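Side-chain contacts in oxalate--CoA ligase (Arabidopsis thaliana, PDB 5IE2), which belongs to the ANL superfamily of AMP-binding enzymes, pairing a large N-terminal part with a small C-terminal domain, and is modelled here with ATP bound: residues 84-89 against 96-101; 185-190 against 217-222; 208-213 against 261-266; 212-217 against 496-501; 247-250 against 256-259. One frame throughout, in Å; residues are numbered along the deposited sequence. Where two conformers were deposited one is given.

Interaction 1. Residues 84-89 against 96-101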
# COMPACT_ATOMS: atom_id res chain seq x y z
N ALA A 84 12.99 7.64 -4.53
CA ALA A 84 12.77 7.52 -3.10
C ALA A 84 11.62 8.49 -2.73
O ALA A 84 11.89 9.64 -2.33
CB ALA A 84 14.06 7.85 -2.33
N PRO A 85 10.38 8.04 -2.90
CA PRO A 85 9.21 8.88 -2.54
C PRO A 85 9.16 9.03 -1.01
O PRO A 85 9.39 8.07 -0.28
CB PRO A 85 8.03 8.10 -3.08
CG PRO A 85 8.55 6.73 -3.44
CD PRO A 85 10.01 6.75 -3.52
N LEU A 86 8.87 10.24 -0.54
CA LEU A 86 8.86 10.53 0.89
C LEU A 86 7.54 11.23 1.25
O LEU A 86 7.03 12.03 0.45
CB LEU A 86 10.05 11.41 1.29
CG LEU A 86 11.43 10.75 1.09
CD1 LEU A 86 12.52 11.76 1.44
CD2 LEU A 86 11.58 9.49 1.96
N ASN A 87 7.00 10.90 2.41
CA ASN A 87 5.80 11.52 2.98
C ASN A 87 5.96 13.03 3.05
O ASN A 87 6.84 13.48 3.75
CB ASN A 87 5.58 10.93 4.40
CG ASN A 87 4.25 11.38 5.04
OD1 ASN A 87 3.62 12.33 4.60
ND2 ASN A 87 3.84 10.67 6.09
N ALA A 88 5.09 13.80 2.40
CA ALA A 88 5.25 15.25 2.39
C ALA A 88 5.09 15.85 3.79
O ALA A 88 5.49 17.00 4.00
CB ALA A 88 4.22 15.90 1.43
N ALA A 89 4.52 15.07 4.72
CA ALA A 89 4.21 15.60 6.06
C ALA A 89 5.35 15.46 7.06
O ALA A 89 5.22 15.82 8.24
CB ALA A 89 2.95 14.92 6.60
N GLU A 96 15.66 15.10 6.94
CA GLU A 96 17.12 15.03 6.95
C GLU A 96 17.56 13.59 7.14
O GLU A 96 18.47 13.09 6.43
CB GLU A 96 17.72 15.94 8.03
CG GLU A 96 19.21 15.71 8.17
CD GLU A 96 19.91 16.63 9.18
OE1 GLU A 96 19.31 17.66 9.59
OE2 GLU A 96 21.07 16.32 9.53
N PHE A 97 16.88 12.90 8.06
CA PHE A 97 17.20 11.49 8.25
C PHE A 97 16.98 10.63 6.99
O PHE A 97 17.84 9.83 6.64
CB PHE A 97 16.39 10.88 9.40
CG PHE A 97 16.65 9.40 9.58
CD1 PHE A 97 17.74 8.96 10.31
CD2 PHE A 97 15.85 8.45 8.95
CE1 PHE A 97 18.01 7.60 10.47
CE2 PHE A 97 16.12 7.08 9.07
CZ PHE A 97 17.20 6.66 9.84
N TYR A 98 15.81 10.76 6.35
CA TYR A 98 15.50 9.88 5.23
C TYR A 98 16.30 10.25 3.98
O TYR A 98 16.63 9.38 3.18
CB TYR A 98 13.98 9.92 4.94
CG TYR A 98 13.21 9.16 6.02
CD1 TYR A 98 13.44 7.80 6.20
CD2 TYR A 98 12.30 9.80 6.87
CE1 TYR A 98 12.80 7.09 7.20
CE2 TYR A 98 11.65 9.10 7.88
CZ TYR A 98 11.89 7.73 8.03
OH TYR A 98 11.27 6.98 9.02
N LEU A 99 16.56 11.53 3.78
CA LEU A 99 17.40 11.96 2.67
C LEU A 99 18.81 11.41 2.83
O LEU A 99 19.38 10.91 1.87
CB LEU A 99 17.43 13.48 2.54
CG LEU A 99 16.17 14.15 2.01
CD1 LEU A 99 16.31 15.65 2.21
CD2 LEU A 99 15.97 13.87 0.48
N SER A 100 19.37 11.49 4.04
CA SER A 100 20.71 10.97 4.29
C SER A 100 20.76 9.44 4.14
O SER A 100 21.63 8.89 3.46
CB SER A 100 21.18 11.38 5.69
OG SER A 100 22.42 10.77 5.97
N ASP A 101 19.81 8.77 4.78
CA ASP A 101 19.78 7.31 4.79
C ASP A 101 19.59 6.66 3.42
O ASP A 101 20.11 5.57 3.18
CB ASP A 101 18.66 6.84 5.71
CG ASP A 101 18.69 5.35 5.95
OD1 ASP A 101 19.61 4.87 6.64
OD2 ASP A 101 17.79 4.66 5.43
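Leu86 splits its two methyls between neighbouring residues of the helix facing it: CD2 goes to Tyr98 and CD1 to Leu99. The side chain leaves the backbone with CG anti to the carbonyl carbon (chi1 -64°) and is then extended, which carries the fork straight across to the helix. CD2 comes to 3.9 Å from Tyr98 CB and approaches the ring obliquely, so the contact is with the root of the tyrosine. From there the Tyr98 side chain runs away from Leu86, its CG again beside the backbone N, and its ring finds other company. Phe97 CD2 lies 3.7 Å above one face, near the rim; Tyr90 stacks on the ring, and His169 meets it edge-to-face. Leu99 starts out to one side, but its end comes nearer, bringing CD2 to 4.2 Å from Leu86 CD1. Leu86 and Leu99 both also touch Ala60, so the two leucines meet over strand 58-61, where sheet and helix pack. Past Leu86 the chain turns: Asn87 OD1 accepts from Ala89 N, two residues on, at 2.9 Å, an Asx turn; the donor sits above the carbonyl plane. Strand 82-85, helix 92-101 and the parallel strand 104-110 follow in that order, with strand 58-61 lying between the two strands, and the leucine packing holds the helix to the sheet as in a beta-alpha-beta crossover.

Interaction 2. Residues 185-190 against 217-222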
# COMPACT_ATOMS: atom_id res chain seq x y z
N LEU A 185 13.10 -5.18 -11.94
CA LEU A 185 12.53 -6.52 -12.01
C LEU A 185 11.48 -6.73 -10.93
O LEU A 185 10.40 -7.29 -11.20
CB LEU A 185 13.64 -7.57 -11.92
CG LEU A 185 13.22 -9.06 -11.79
CD1 LEU A 185 12.36 -9.51 -12.97
CD2 LEU A 185 14.49 -9.99 -11.62
N ASN A 186 11.78 -6.30 -9.69
CA ASN A 186 10.78 -6.38 -8.63
C ASN A 186 9.45 -5.72 -9.10
O ASN A 186 8.33 -6.31 -8.97
CB ASN A 186 11.27 -5.65 -7.37
CG ASN A 186 12.37 -6.39 -6.58
OD1 ASN A 186 13.17 -5.73 -5.92
ND2 ASN A 186 12.43 -7.74 -6.65
N LEU A 187 9.55 -4.51 -9.63
CA LEU A 187 8.36 -3.74 -10.03
C LEU A 187 7.60 -4.43 -11.16
O LEU A 187 6.37 -4.55 -11.12
CB LEU A 187 8.74 -2.31 -10.46
CG LEU A 187 9.35 -1.42 -9.34
CD1 LEU A 187 9.69 -0.05 -9.95
CD2 LEU A 187 8.39 -1.17 -8.24
N ALA A 188 8.33 -4.83 -12.21
CA ALA A 188 7.70 -5.53 -13.34
C ALA A 188 6.99 -6.81 -12.91
O ALA A 188 5.87 -7.09 -13.31
CB ALA A 188 8.76 -5.86 -14.40
N SER A 189 7.63 -7.59 -12.03
CA SER A 189 7.01 -8.79 -11.50
C SER A 189 5.72 -8.49 -10.77
O SER A 189 4.72 -9.17 -10.99
CB SER A 189 8.00 -9.52 -10.54
OG SER A 189 9.17 -9.87 -11.29
N SER A 190 5.74 -7.49 -9.86
CA SER A 190 4.49 -7.25 -9.13
C SER A 190 3.37 -6.70 -10.01
O SER A 190 2.20 -7.07 -9.84
CB SER A 190 4.70 -6.28 -7.98
OG SER A 190 5.33 -7.01 -6.94
N GLY A 217 -0.83 1.96 -2.84
CA GLY A 217 -1.35 2.87 -3.87
C GLY A 217 -0.42 2.92 -5.07
O GLY A 217 -0.87 2.96 -6.23
N LEU A 218 0.89 2.91 -4.82
CA LEU A 218 1.85 3.01 -5.93
C LEU A 218 1.80 1.81 -6.88
O LEU A 218 1.68 1.98 -8.09
CB LEU A 218 3.27 3.15 -5.39
CG LEU A 218 4.43 3.36 -6.33
CD1 LEU A 218 4.16 4.68 -7.10
CD2 LEU A 218 5.75 3.48 -5.53
N LEU A 219 1.94 0.58 -6.34
CA LEU A 219 1.98 -0.63 -7.20
C LEU A 219 0.63 -1.04 -7.73
O LEU A 219 0.48 -1.36 -8.91
CB LEU A 219 2.58 -1.87 -6.44
CG LEU A 219 4.08 -2.04 -6.65
CD1 LEU A 219 4.41 -2.46 -8.12
CD2 LEU A 219 4.88 -0.74 -6.24
N ALA A 220 -0.39 -1.08 -6.88
CA ALA A 220 -1.68 -1.61 -7.33
C ALA A 220 -2.49 -0.56 -8.04
O ALA A 220 -2.97 -0.79 -9.15
CB ALA A 220 -2.50 -2.19 -6.12
N GLY A 221 -2.73 0.57 -7.36
CA GLY A 221 -3.56 1.60 -8.00
C GLY A 221 -2.92 2.22 -9.25
O GLY A 221 -3.56 2.31 -10.29
N LEU A 222 -1.66 2.65 -9.14
CA LEU A 222 -1.03 3.42 -10.22
C LEU A 222 -0.31 2.51 -11.22
O LEU A 222 -0.69 2.44 -12.40
CB LEU A 222 -0.05 4.46 -9.63
CG LEU A 222 0.72 5.23 -10.72
CD1 LEU A 222 -0.25 6.18 -11.56
CD2 LEU A 222 1.92 5.97 -10.12
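Leu187, Ser190 and Leu219 meet through aliphatic carbons, with no aromatic ring among them; the flat group to look at is the peptide carbonyl of Leu185, one turn before Ser189. Its oxygen accepts on both faces of its plane, from Ser189 OG at 2.9 Å on one side and from Ser189 N on the other, a serine hydroxyl folded back onto its own helix. Across the contact, Leu219 carries the packing with both its methyls. Its CD1 reaches Ser190 CB at 3.8 Å, while CD2 lies 4.1 Å from Leu187 CD2, the two leucines crossing at about a right angle. This is helix-on-helix packing in the N-terminal part of the AMP-binding fold: helix 184-198 against helix 215-227, the latter widened by a pi-type turn in which Leu222 N bonds to Gly217 O at 3.0 Å. Ser190 meets Leu219 with its CB, while OG, placed anti to the carbonyl carbon (chi1 -76°), is hydrogen-bonded to Thr318 O. Leu187 is backed by Ala165 and Leu166 of strand 164-169 and by Ile77 of helix 67-78.

Interaction 3. Residues 208-213 against 261-266; sequences IVLPLF and PTIHQI
Ile263 receives both apolar contacts of this pair, one on each of its branches. Its CG2, anti to the backbone N, lies 4.1 Å from Val209 CG2, and its CG1, on the other arm of the fork, comes to 4.2 Å from Leu210 CD2. In each case the side chains slide past one another in opposite directions, so they overlap along their flanks. The CB of Val209 is directed toward the helix. Its CG2 takes the position between backbone N and carbonyl carbon (chi1 -61° for CG1), and that rotation is what presents this methyl to Ile263. Leu210 sets off to one side, and only the far end of its branch swings in. Val209 is also packed on Phe240 and Phe245, which extends the apolar cluster toward helix 242-251.

The helix involved, 261-273, directly follows edge strand 256-259 and leads on to the parallel strand 284-287, a beta-alpha-beta unit of the AMP-binding fold; the irregular loop 208-213 runs from strand 205-207 to helix 215-227 and lies against the first turn of helix 261-273.

Polar links hold each side separately. On the loop, Asn65 bridges the backbone, with ND2 bonded to Leu210 O and OD1 to Leu212 N. On the helix, His264 NE2 is bonded to Arg286 O, Gln265 OE1 to Gln438 NE2, and Thr262 OG1 to Gly499 O. A ring contact lies within the loop: Pro211 CB sits 3.4 Å above one face of Phe213, displaced toward its rim.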
# COMPACT_ATOMS: atom_id res chain seq x y z
N ILE A 208 -7.37 6.88 -7.40
CA ILE A 208 -6.37 6.65 -6.33
C ILE A 208 -6.83 7.31 -5.03
O ILE A 208 -7.06 8.54 -4.99
CB ILE A 208 -4.99 7.23 -6.71
CG1 ILE A 208 -4.50 6.63 -8.03
CG2 ILE A 208 -3.97 7.00 -5.53
CD1 ILE A 208 -4.20 5.14 -7.94
N VAL A 209 -6.95 6.51 -3.96
CA VAL A 209 -7.40 7.01 -2.68
C VAL A 209 -6.37 6.74 -1.57
O VAL A 209 -6.67 6.91 -0.37
CB VAL A 209 -8.76 6.38 -2.25
CG1 VAL A 209 -9.89 6.76 -3.30
CG2 VAL A 209 -8.65 4.83 -2.06
N LEU A 210 -5.15 6.36 -1.97
CA LEU A 210 -4.10 6.09 -0.99
C LEU A 210 -2.84 6.87 -1.33
O LEU A 210 -2.61 7.12 -2.52
CB LEU A 210 -3.74 4.58 -1.00
CG LEU A 210 -4.85 3.57 -0.63
CD1 LEU A 210 -4.38 2.13 -0.89
CD2 LEU A 210 -5.26 3.70 0.86
N PRO A 211 -1.94 7.13 -0.35
CA PRO A 211 -0.69 7.83 -0.71
C PRO A 211 0.21 7.07 -1.67
O PRO A 211 0.41 5.87 -1.50
CB PRO A 211 0.04 8.01 0.65
CG PRO A 211 -0.65 7.07 1.61
CD PRO A 211 -2.06 6.88 1.10
N LEU A 212 0.72 7.76 -2.69
CA LEU A 212 1.59 7.10 -3.66
C LEU A 212 3.02 6.95 -3.16
O LEU A 212 3.85 6.42 -3.90
CB LEU A 212 1.58 7.86 -5.00
CG LEU A 212 0.18 7.83 -5.65
CD1 LEU A 212 0.13 8.78 -6.89
CD2 LEU A 212 -0.18 6.41 -6.12
N PHE A 213 3.31 7.36 -1.91
CA PHE A 213 4.64 7.10 -1.34
C PHE A 213 4.67 5.78 -0.52
O PHE A 213 5.68 5.46 0.11
CB PHE A 213 5.15 8.29 -0.48
CG PHE A 213 4.19 8.74 0.61
CD1 PHE A 213 4.10 8.05 1.82
CD2 PHE A 213 3.41 9.86 0.42
CE1 PHE A 213 3.20 8.44 2.82
CE2 PHE A 213 2.53 10.31 1.46
CZ PHE A 213 2.41 9.58 2.63
N PRO A 261 -8.59 -1.12 4.94
CA PRO A 261 -9.86 -1.16 5.69
C PRO A 261 -10.29 0.19 6.33
O PRO A 261 -11.48 0.49 6.30
CB PRO A 261 -9.58 -2.19 6.79
CG PRO A 261 -8.66 -3.21 6.06
CD PRO A 261 -7.72 -2.28 5.24
N THR A 262 -9.38 1.00 6.86
CA THR A 262 -9.85 2.24 7.49
C THR A 262 -10.47 3.21 6.45
O THR A 262 -11.45 3.93 6.73
CB THR A 262 -8.75 2.95 8.26
OG1 THR A 262 -7.64 3.20 7.39
CG2 THR A 262 -8.28 2.06 9.46
N ILE A 263 -9.93 3.18 5.22
CA ILE A 263 -10.52 4.01 4.18
C ILE A 263 -11.86 3.44 3.71
O ILE A 263 -12.85 4.21 3.53
CB ILE A 263 -9.53 4.18 2.98
CG1 ILE A 263 -8.32 5.01 3.40
CG2 ILE A 263 -10.23 4.79 1.75
CD1 ILE A 263 -8.67 6.48 3.79
N HIS A 264 -11.95 2.12 3.53
CA HIS A 264 -13.25 1.51 3.22
C HIS A 264 -14.31 1.90 4.30
O HIS A 264 -15.46 2.16 3.97
CB HIS A 264 -13.16 -0.02 3.15
CG HIS A 264 -12.44 -0.52 1.94
ND1 HIS A 264 -12.81 -0.16 0.66
CD2 HIS A 264 -11.36 -1.33 1.81
CE1 HIS A 264 -12.01 -0.76 -0.21
NE2 HIS A 264 -11.13 -1.48 0.47
N GLN A 265 -13.90 1.92 5.57
CA GLN A 265 -14.86 2.31 6.64
C GLN A 265 -15.32 3.76 6.49
O GLN A 265 -16.52 4.06 6.71
CB GLN A 265 -14.24 2.10 8.02
CG GLN A 265 -14.16 0.60 8.41
CD GLN A 265 -13.27 0.37 9.61
OE1 GLN A 265 -12.04 0.55 9.53
NE2 GLN A 265 -13.88 -0.03 10.76
N ILE A 266 -14.40 4.64 6.14
CA ILE A 266 -14.82 6.04 5.88
C ILE A 266 -15.81 6.16 4.70
O ILE A 266 -16.80 6.94 4.76
CB ILE A 266 -13.57 6.94 5.63
CG1 ILE A 266 -12.78 7.00 6.93
CG2 ILE A 266 -13.98 8.35 5.12
CD1 ILE A 266 -11.45 7.67 6.85

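Interaction 4. Residues 212-217 against 496-501; sequences LFHVHG and TASGKI. With ATP (adenosine-5'-triphosphate), chain C.
His214 meets Ser498 with the face of a ring already pinned at both nitrogens. ND1 caps the helix that begins just after it, accepting from His216 N at 3.0 Å with a nearly straight N-H (173°), although the donor is tilted out of the ring plane. NE2 donates to ATP O2A, also at 3.0 Å and with the oxygen in the plane at the ring edge. With CG anti to the backbone N (chi1 176°) the imidazole reaches out toward the ligand, and these two bonds fix its rotation. Ser498 CB then lies over one face, a CH-pi contact 4.3 Å from the ring centroid. Its OG points elsewhere, 2.6 Å from Thr496 OG1. Gly499 N bonds to Thr496 O to close a type I turn from Thr496 to Gly499, and Thr496 OG1 also accepts from Lys500 N just beyond it. Ala497, on the turn, puts its CB at the edge of the Phe213 ring, in its plane and 3.8 Å from CZ. Beyond the turn Lys500 stretches out and bends at its last torsion, placing NZ 3.0 Å from ATP O5'; Ser289 O holds the same amine.

His214 and Lys500 thus bring two distant parts of the chain to one ATP pocket, which Thr173, Asp394 and Arg409 also line with hydrogen bonds. The turn, in the loop between strand 487-489 and helix 503-510, sits at the N-terminal end of helix 215-227, where His216 is bonded to Thr258 of strand 256-259 and stacked on His319 of strand 319-323.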
# COMPACT_ATOMS: atom_id res chain seq x y z
N LEU A 212 0.72 7.76 -2.69
CA LEU A 212 1.59 7.10 -3.66
C LEU A 212 3.02 6.95 -3.16
O LEU A 212 3.85 6.42 -3.90
CB LEU A 212 1.58 7.86 -5.00
CG LEU A 212 0.18 7.83 -5.65
CD1 LEU A 212 0.13 8.78 -6.89
CD2 LEU A 212 -0.18 6.41 -6.12
N PHE A 213 3.31 7.36 -1.91
CA PHE A 213 4.64 7.10 -1.34
C PHE A 213 4.67 5.78 -0.52
O PHE A 213 5.68 5.46 0.11
CB PHE A 213 5.15 8.29 -0.48
CG PHE A 213 4.19 8.74 0.61
CD1 PHE A 213 4.10 8.05 1.82
CD2 PHE A 213 3.41 9.86 0.42
CE1 PHE A 213 3.20 8.44 2.82
CE2 PHE A 213 2.53 10.31 1.46
CZ PHE A 213 2.41 9.58 2.63
N HIS A 214 3.57 5.01 -0.54
CA HIS A 214 3.55 3.63 0.06
C HIS A 214 3.25 2.65 -1.11
O HIS A 214 2.63 3.07 -2.12
CB HIS A 214 2.49 3.53 1.20
CG HIS A 214 2.33 2.15 1.79
ND1 HIS A 214 1.56 1.15 1.20
CD2 HIS A 214 2.87 1.59 2.91
CE1 HIS A 214 1.65 0.04 1.92
NE2 HIS A 214 2.43 0.29 2.97
N VAL A 215 3.71 1.40 -1.03
CA VAL A 215 3.58 0.49 -2.19
C VAL A 215 2.17 0.10 -2.55
O VAL A 215 1.98 -0.35 -3.65
CB VAL A 215 4.30 -0.89 -2.02
CG1 VAL A 215 5.79 -0.78 -2.24
CG2 VAL A 215 3.95 -1.48 -0.66
N HIS A 216 1.20 0.19 -1.63
CA HIS A 216 -0.16 -0.26 -2.01
C HIS A 216 -0.72 0.67 -3.12
O HIS A 216 -1.07 0.22 -4.23
CB HIS A 216 -1.07 -0.28 -0.77
CG HIS A 216 -2.50 -0.72 -1.02
ND1 HIS A 216 -3.35 -1.06 0.01
CD2 HIS A 216 -3.24 -0.77 -2.15
CE1 HIS A 216 -4.54 -1.36 -0.48
NE2 HIS A 216 -4.51 -1.17 -1.79
N GLY A 217 -0.83 1.96 -2.84
CA GLY A 217 -1.35 2.87 -3.87
C GLY A 217 -0.42 2.92 -5.07
O GLY A 217 -0.87 2.96 -6.23
N THR A 496 -1.50 5.55 10.75
CA THR A 496 -0.41 5.94 9.87
C THR A 496 -0.90 6.70 8.66
O THR A 496 -2.12 6.82 8.42
CB THR A 496 0.38 4.72 9.40
OG1 THR A 496 -0.47 3.90 8.57
CG2 THR A 496 0.87 3.92 10.58
N ALA A 497 0.04 7.23 7.88
CA ALA A 497 -0.31 7.88 6.64
C ALA A 497 -0.94 6.87 5.68
O ALA A 497 -1.85 7.23 4.91
CB ALA A 497 0.92 8.53 6.00
N SER A 498 -0.43 5.63 5.73
CA SER A 498 -0.98 4.48 4.97
C SER A 498 -2.42 4.09 5.40
O SER A 498 -3.10 3.36 4.67
CB SER A 498 -0.07 3.23 5.06
OG SER A 498 0.51 2.95 6.32
N GLY A 499 -2.86 4.54 6.59
CA GLY A 499 -4.17 4.21 7.10
C GLY A 499 -4.22 2.99 8.03
O GLY A 499 -5.30 2.41 8.22
N LYS A 500 -3.09 2.64 8.65
CA LYS A 500 -3.07 1.52 9.61
C LYS A 500 -3.14 2.03 11.01
O LYS A 500 -2.43 2.97 11.37
CB LYS A 500 -1.78 0.67 9.54
CG LYS A 500 -1.38 0.10 8.20
CD LYS A 500 0.06 -0.53 8.34
CE LYS A 500 0.64 -0.98 6.98
NZ LYS A 500 0.44 -2.47 6.71
N ILE A 501 -3.96 1.41 11.84
CA ILE A 501 -3.93 1.74 13.26
C ILE A 501 -2.82 0.89 13.83
O ILE A 501 -2.88 -0.32 13.68
CB ILE A 501 -5.29 1.41 13.93
CG1 ILE A 501 -6.45 2.10 13.19
CG2 ILE A 501 -5.25 1.73 15.44
CD1 ILE A 501 -7.85 1.49 13.53
PG ATP C . 7.19 -2.69 9.75
O1G ATP C . 6.87 -3.45 11.04
O2G ATP C . 8.08 -1.52 9.96
O3G ATP C . 7.72 -3.63 8.67
PB ATP C . 4.65 -2.92 8.41
O1B ATP C . 3.27 -2.37 8.71
O2B ATP C . 4.95 -4.36 8.60
O3B ATP C . 5.81 -2.05 9.18
PA ATP C . 4.10 -2.77 5.51
O1A ATP C . 5.05 -3.44 4.53
O2A ATP C . 3.47 -1.48 5.15
O3A ATP C . 4.94 -2.49 6.85
O5' ATP C . 3.01 -3.85 5.97
C5' ATP C . 3.04 -5.25 5.60
C4' ATP C . 2.33 -6.01 6.73
O4' ATP C . 0.93 -5.68 6.72
C3' ATP C . 2.31 -7.49 6.50
O3' ATP C . 3.54 -8.07 6.93
C2' ATP C . 1.14 -7.95 7.35
O2' ATP C . 1.52 -7.92 8.73
C1' ATP C . 0.19 -6.80 7.17
N9 ATP C . -0.86 -7.07 6.16
C8 ATP C . -0.86 -6.76 4.85
N7 ATP C . -2.04 -7.18 4.29
C5 ATP C . -2.78 -7.74 5.30
C6 ATP C . -4.13 -8.35 5.41
N6 ATP C . -4.95 -8.40 4.31
N1 ATP C . -4.50 -8.79 6.63
C2 ATP C . -3.70 -8.69 7.72
N3 ATP C . -2.46 -8.15 7.70
C4 ATP C . -1.99 -7.66 6.51

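Interaction 5. Residues 247-250 against 256-259; sequences PDMK and WYTA
The carbonyl oxygen of Trp256 takes a hydrogen bond from Thr206 OG1 of strand 205-207 and is also touched from the helix by Met249 CE, at 3.7 Å. Of the methionine, CE is the atom that meets the strand. Its chain starts with CG anti to the carbonyl carbon and then folds at both of the next torsions (chi2 -80°, chi3 -73°), so the sulfur turns and CE is delivered between the Trp256 carbonyl and the next residue. There it lies 3.9 Å from Tyr257 CD2 and 4.0 Å from Tyr257 CB, approaching the ring obliquely, with the two side chains crossing at about a right angle. Tyr257 has its ring swung between backbone N and carbonyl carbon (chi1 76°); its far end is held by a hydrogen bond between OH and His264 ND1. The indole of Trp256 leaves from the opposite side of the strand, toward Phe284, and only the backbone of that residue faces Met249. Val207 and Leu282 also touch the methionine. Helix 242-251 thus packs through Met249, with Phe245 of the same helix edge-to-face with Tyr257, on the edge strand it leads into, a helix-then-strand step of the alpha/beta architecture found in the N-terminal part of AMP-binding enzymes.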
# COMPACT_ATOMS: atom_id res chain seq x y z
N PRO A 247 -18.23 10.93 -7.00
CA PRO A 247 -18.31 11.73 -8.25
C PRO A 247 -17.16 11.50 -9.24
O PRO A 247 -17.41 11.44 -10.46
CB PRO A 247 -18.32 13.16 -7.73
CG PRO A 247 -19.09 13.04 -6.43
CD PRO A 247 -18.57 11.76 -5.82
N ASP A 248 -15.94 11.36 -8.72
CA ASP A 248 -14.79 11.03 -9.58
C ASP A 248 -14.89 9.64 -10.18
O ASP A 248 -14.56 9.45 -11.36
CB ASP A 248 -13.48 11.16 -8.81
CG ASP A 248 -13.01 12.62 -8.64
OD1 ASP A 248 -13.58 13.51 -9.33
OD2 ASP A 248 -12.09 12.87 -7.82
N MET A 249 -15.32 8.67 -9.37
CA MET A 249 -15.45 7.29 -9.87
C MET A 249 -16.46 7.26 -11.02
O MET A 249 -16.27 6.52 -11.99
CB MET A 249 -15.90 6.33 -8.77
CG MET A 249 -14.86 6.12 -7.64
SD MET A 249 -13.54 4.92 -8.12
CE MET A 249 -14.47 3.34 -8.03
N LYS A 250 -17.56 8.02 -10.87
CA LYS A 250 -18.54 8.02 -11.97
C LYS A 250 -18.03 8.73 -13.19
O LYS A 250 -18.08 8.19 -14.31
CB LYS A 250 -19.88 8.68 -11.53
CG LYS A 250 -20.61 7.91 -10.51
CD LYS A 250 -21.84 8.78 -10.12
CE LYS A 250 -22.21 8.58 -8.69
NZ LYS A 250 -23.59 9.16 -8.47
N TRP A 256 -13.05 -0.24 -10.83
CA TRP A 256 -12.61 -0.89 -9.57
C TRP A 256 -11.95 0.18 -8.70
O TRP A 256 -11.62 1.28 -9.20
CB TRP A 256 -11.61 -2.04 -9.89
CG TRP A 256 -10.31 -1.57 -10.44
CD1 TRP A 256 -10.10 -1.02 -11.70
CD2 TRP A 256 -9.04 -1.56 -9.78
NE1 TRP A 256 -8.76 -0.70 -11.85
CE2 TRP A 256 -8.08 -1.06 -10.71
CE3 TRP A 256 -8.60 -2.00 -8.50
CZ2 TRP A 256 -6.68 -0.96 -10.40
CZ3 TRP A 256 -7.20 -1.92 -8.18
CH2 TRP A 256 -6.27 -1.36 -9.12
N TYR A 257 -11.67 -0.15 -7.42
CA TYR A 257 -10.71 0.64 -6.64
C TYR A 257 -10.10 -0.29 -5.57
O TYR A 257 -10.60 -1.40 -5.31
CB TYR A 257 -11.35 1.92 -5.97
CG TYR A 257 -12.20 1.68 -4.74
CD1 TYR A 257 -11.69 1.86 -3.44
CD2 TYR A 257 -13.54 1.30 -4.86
CE1 TYR A 257 -12.47 1.66 -2.31
CE2 TYR A 257 -14.33 1.10 -3.75
CZ TYR A 257 -13.79 1.29 -2.46
OH TYR A 257 -14.57 1.09 -1.35
N THR A 258 -9.01 0.20 -5.00
CA THR A 258 -8.35 -0.54 -3.92
C THR A 258 -8.12 0.42 -2.77
O THR A 258 -7.80 1.63 -2.98
CB THR A 258 -7.01 -1.17 -4.43
OG1 THR A 258 -6.44 -1.95 -3.38
CG2 THR A 258 -5.99 -0.08 -4.85
N ALA A 259 -8.27 -0.08 -1.54
CA ALA A 259 -8.07 0.77 -0.39
C ALA A 259 -7.72 -0.09 0.79
O ALA A 259 -7.78 -1.33 0.71
CB ALA A 259 -9.31 1.62 -0.09

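How the interactions relate
Interactions 3 and 4 form the hub: their centres lie 7 Å apart and both start from the chain between strand 205-207 and helix 215-227. Interaction 2 takes up that same helix further along, while interaction 1, earlier in sequence, abuts the hub where Asn87 packs on Phe213 and Ala497. Interaction 5 is nested inside the chain loops closed by 3 and 4, and its strand 256-259 runs directly into the helix of interaction 3. Interactions 1 and 5 are the most distant, their centres 29 Å apart. Four contacts stay within the N-terminal part of the enzyme; interaction 4 alone joins it to the C-terminal domain, at the bound ATP.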